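Transcriptional regulator KdgR (Pseudomonas aeruginosa, PDB 5Y6I) probably binds DNA through a helix-turn-helix domain and acts as a transcription factor of the IclR family. Local coordinates at residues 108-113 with 234-239. Sequence-based numbering, arbitrary orientation.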
ATOM      1  N   LEU A 108      -6.342  24.906  16.209  1.00 79.06           N
ATOM      2  CA  LEU A 108      -6.909  24.640  17.521  1.00 81.45           C
ATOM      3  C   LEU A 108      -6.101  25.248  18.650  1.00 88.41           C
ATOM      4  O   LEU A 108      -6.651  25.456  19.740  1.00 90.91           O
ATOM      5  CB  LEU A 108      -7.012  23.134  17.751  1.00 74.98           C
ATOM      6  CG  LEU A 108      -7.775  22.399  16.653  1.00 70.99           C
ATOM      7  CD1 LEU A 108      -7.746  20.908  16.884  1.00 70.79           C
ATOM      8  CD2 LEU A 108      -9.213  22.903  16.638  1.00 70.12           C
ATOM      9  N   ASN A 109      -4.829  25.552  18.405  1.00 85.36           N
ATOM     10  CA  ASN A 109      -3.849  25.777  19.462  1.00 85.34           C
ATOM     11  C   ASN A 109      -4.022  24.743  20.570  1.00 88.45           C
ATOM     12  O   ASN A 109      -4.127  25.066  21.752  1.00 90.25           O
ATOM     13  CB  ASN A 109      -3.930  27.192  20.020  1.00 90.72           C
ATOM     14  CG  ASN A 109      -2.659  27.596  20.763  1.00 93.64           C
ATOM     15  OD1 ASN A 109      -1.602  26.979  20.589  1.00 93.68           O
ATOM     16  ND2 ASN A 109      -2.756  28.634  21.589  1.00 95.29           N
ATOM     17  N   GLU A 110      -4.092  23.478  20.165  1.00 83.36           N
ATOM     18  CA  GLU A 110      -4.103  22.363  21.093  1.00 77.19           C
ATOM     19  C   GLU A 110      -3.062  21.356  20.634  1.00 75.47           C
ATOM     20  O   GLU A 110      -2.738  21.280  19.446  1.00 71.24           O
ATOM     21  CB  GLU A 110      -5.502  21.710  21.194  1.00 79.66           C
ATOM     22  CG  GLU A 110      -6.647  22.708  21.352  1.00 84.46           C
ATOM     23  CD  GLU A 110      -7.133  22.801  22.801  1.00 91.39           C
ATOM     24  OE1 GLU A 110      -6.366  22.363  23.690  1.00 92.20           O
ATOM     25  OE2 GLU A 110      -8.248  23.335  23.060  1.00 87.66           O
ATOM     26  N   THR A 111      -2.516  20.598  21.582  1.00 76.16           N
ATOM     27  CA  THR A 111      -1.475  19.638  21.235  1.00 77.99           C
ATOM     28  C   THR A 111      -2.074  18.487  20.432  1.00 75.84           C
ATOM     29  O   THR A 111      -2.998  17.811  20.897  1.00 75.87           O
ATOM     30  CB  THR A 111      -0.779  19.135  22.501  1.00 77.64           C
ATOM     31  OG1 THR A 111      -0.238  20.259  23.198  1.00 86.49           O
ATOM     32  CG2 THR A 111       0.371  18.197  22.155  1.00 76.63           C
ATOM     33  N   CYS A 112      -1.565  18.283  19.215  1.00 75.64           N
ATOM     34  CA  CYS A 112      -1.948  17.162  18.358  1.00 73.52           C
ATOM     35  C   CYS A 112      -0.761  16.223  18.212  1.00 68.55           C
ATOM     36  O   CYS A 112       0.392  16.671  18.202  1.00 68.84           O
ATOM     37  CB  CYS A 112      -2.394  17.621  16.966  1.00 70.92           C
ATOM     38  SG  CYS A 112      -3.580  18.987  16.987  1.00 72.31           S
ATOM     39  N   PHE A 113      -1.041  14.921  18.119  1.00 63.46           N
ATOM     40  CA  PHE A 113       0.023  13.934  17.983  1.00 67.09           C
ATOM     41  C   PHE A 113      -0.368  12.834  16.999  1.00 73.00           C
ATOM     42  O   PHE A 113      -1.550  12.606  16.710  1.00 70.20           O
ATOM     43  CB  PHE A 113       0.430  13.323  19.343  1.00 64.12           C
ATOM     44  CG  PHE A 113      -0.697  12.656  20.122  1.00 67.28           C
ATOM     45  CD1 PHE A 113      -0.841  11.273  20.123  1.00 62.99           C
ATOM     46  CD2 PHE A 113      -1.536  13.406  20.942  1.00 68.98           C
ATOM     47  CE1 PHE A 113      -1.854  10.660  20.891  1.00 66.30           C
ATOM     48  CE2 PHE A 113      -2.540  12.808  21.707  1.00 68.08           C
ATOM     49  CZ  PHE A 113      -2.703  11.441  21.683  1.00 70.38           C
ATOM     50  N   SER A 234     -10.921  22.588  30.740  1.00124.55           N
ATOM     51  CA  SER A 234     -11.111  24.035  30.685  1.00128.49           C
ATOM     52  C   SER A 234     -11.102  24.591  29.264  1.00128.36           C
ATOM     53  O   SER A 234     -12.157  24.985  28.757  1.00134.43           O
ATOM     54  CB  SER A 234     -10.072  24.739  31.575  1.00136.85           C
ATOM     55  OG  SER A 234      -8.755  24.220  31.462  1.00141.51           O
ATOM     56  N   ILE A 235      -9.945  24.626  28.603  1.00121.67           N
ATOM     57  CA  ILE A 235      -9.923  25.254  27.284  1.00118.97           C
ATOM     58  C   ILE A 235     -10.555  24.346  26.234  1.00118.14           C
ATOM     59  O   ILE A 235     -11.316  24.817  25.383  1.00118.94           O
ATOM     60  CB  ILE A 235      -8.495  25.671  26.879  1.00116.64           C
ATOM     61  CG1 ILE A 235      -8.539  26.637  25.687  1.00116.00           C
ATOM     62  CG2 ILE A 235      -7.620  24.458  26.548  1.00107.80           C
ATOM     63  CD1 ILE A 235      -9.014  28.039  26.033  1.00113.46           C
ATOM     64  N   PHE A 236     -10.273  23.041  26.282  1.00118.73           N
ATOM     65  CA  PHE A 236     -10.613  22.113  25.208  1.00113.66           C
ATOM     66  C   PHE A 236     -11.820  21.270  25.598  1.00118.07           C
ATOM     67  O   PHE A 236     -11.750  20.467  26.538  1.00117.64           O
ATOM     68  CB  PHE A 236      -9.429  21.206  24.863  1.00109.08           C
ATOM     69  CG  PHE A 236      -9.705  20.240  23.720  1.00107.44           C
ATOM     70  CD1 PHE A 236      -9.109  18.988  23.699  1.00104.34           C
ATOM     71  CD2 PHE A 236     -10.552  20.585  22.672  1.00106.40           C
ATOM     72  CE1 PHE A 236      -9.358  18.089  22.665  1.00100.80           C
ATOM     73  CE2 PHE A 236     -10.801  19.690  21.640  1.00103.65           C
ATOM     74  CZ  PHE A 236     -10.203  18.442  21.638  1.00 99.20           C
ATOM     75  N   GLN A 237     -12.913  21.439  24.857  1.00120.08           N
ATOM     76  CA  GLN A 237     -14.085  20.578  24.956  1.00118.34           C
ATOM     77  C   GLN A 237     -13.926  19.481  23.913  1.00113.56           C
ATOM     78  O   GLN A 237     -13.994  19.752  22.711  1.00111.76           O
ATOM     79  CB  GLN A 237     -15.364  21.377  24.724  1.00121.86           C
ATOM     80  CG  GLN A 237     -16.497  21.045  25.680  1.00126.91           C
ATOM     81  CD  GLN A 237     -16.215  21.529  27.082  1.00133.40           C
ATOM     82  OE1 GLN A 237     -16.229  22.733  27.351  1.00137.78           O
ATOM     83  NE2 GLN A 237     -15.965  20.596  27.991  1.00134.18           N
ATOM     84  N   ALA A 238     -13.694  18.251  24.368  1.00116.82           N
ATOM     85  CA  ALA A 238     -13.476  17.124  23.457  1.00118.32           C
ATOM     86  C   ALA A 238     -14.809  16.452  23.135  1.00123.85           C
ATOM     87  O   ALA A 238     -15.099  15.330  23.551  1.00128.03           O
ATOM     88  CB  ALA A 238     -12.487  16.134  24.055  1.00116.70           C
ATOM     89  N   GLU A 239     -15.629  17.170  22.374  1.00125.05           N
ATOM     90  CA  GLU A 239     -16.939  16.682  21.970  1.00126.88           C
ATOM     91  C   GLU A 239     -16.870  16.134  20.551  1.00125.16           C
ATOM     92  O   GLU A 239     -16.333  16.790  19.652  1.00122.82           O
ATOM     93  CB  GLU A 239     -17.992  17.785  22.082  1.00126.69           C
ATOM     94  CG  GLU A 239     -18.710  17.756  23.420  1.00128.39           C
ATOM     95  CD  GLU A 239     -19.769  18.826  23.551  1.00133.09           C
ATOM     96  OE1 GLU A 239     -19.567  19.779  24.336  1.00133.33           O
ATOM     97  OE2 GLU A 239     -20.809  18.708  22.874  1.00136.16           O
TER
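The CA atoms of E110 and F236 lie 7.7 Å apart, the nearest such pair where the link between helix 93-108 and strand 111-118 passes the irregular loop that follows strand 223-232. The CA-CB bonds of both residues point toward the opposite segment, and their side chains supply most of the contact. Glutamate is long enough to span the gap between the backbones; its chain bends at chi2 (-102°), and its carboxylate reaches the CB and CG end of F236, meeting the ring obliquely: OE2 lies 3.5 Å from CG of F236, and CD of E110 is 3.5 Å from CB of F236. The carboxylate and the ring are turned 51° against each other, neither stacked nor perpendicular. The F236 ring has A238 CA 4.0 Å above one face, offset toward the rim. Phenylalanine suits this buried place because its side chain also touches V229 of strand 223-232, a residue that E110 touches too. Both segments belong to the IclR C-terminal domain, of the GAF clan, whose central antiparallel sheet pairs strand 111-118 with strand 223-232; the contact thus lies just beyond the sheet, beside the entry of one strand and the exit of the other. The turn before E110 is made by N109, the first residue to leave helical geometry, with the positive phi that asparagine tolerates well. The exposed, branched I235 adds a smaller contact, offering its CG2 methyl 3.7 Å from OE2 of E110. A long, weak ion pair joins OE1 of E110 to R132, which I235 also touches, and may partly offset the charge of E110, a buried residue.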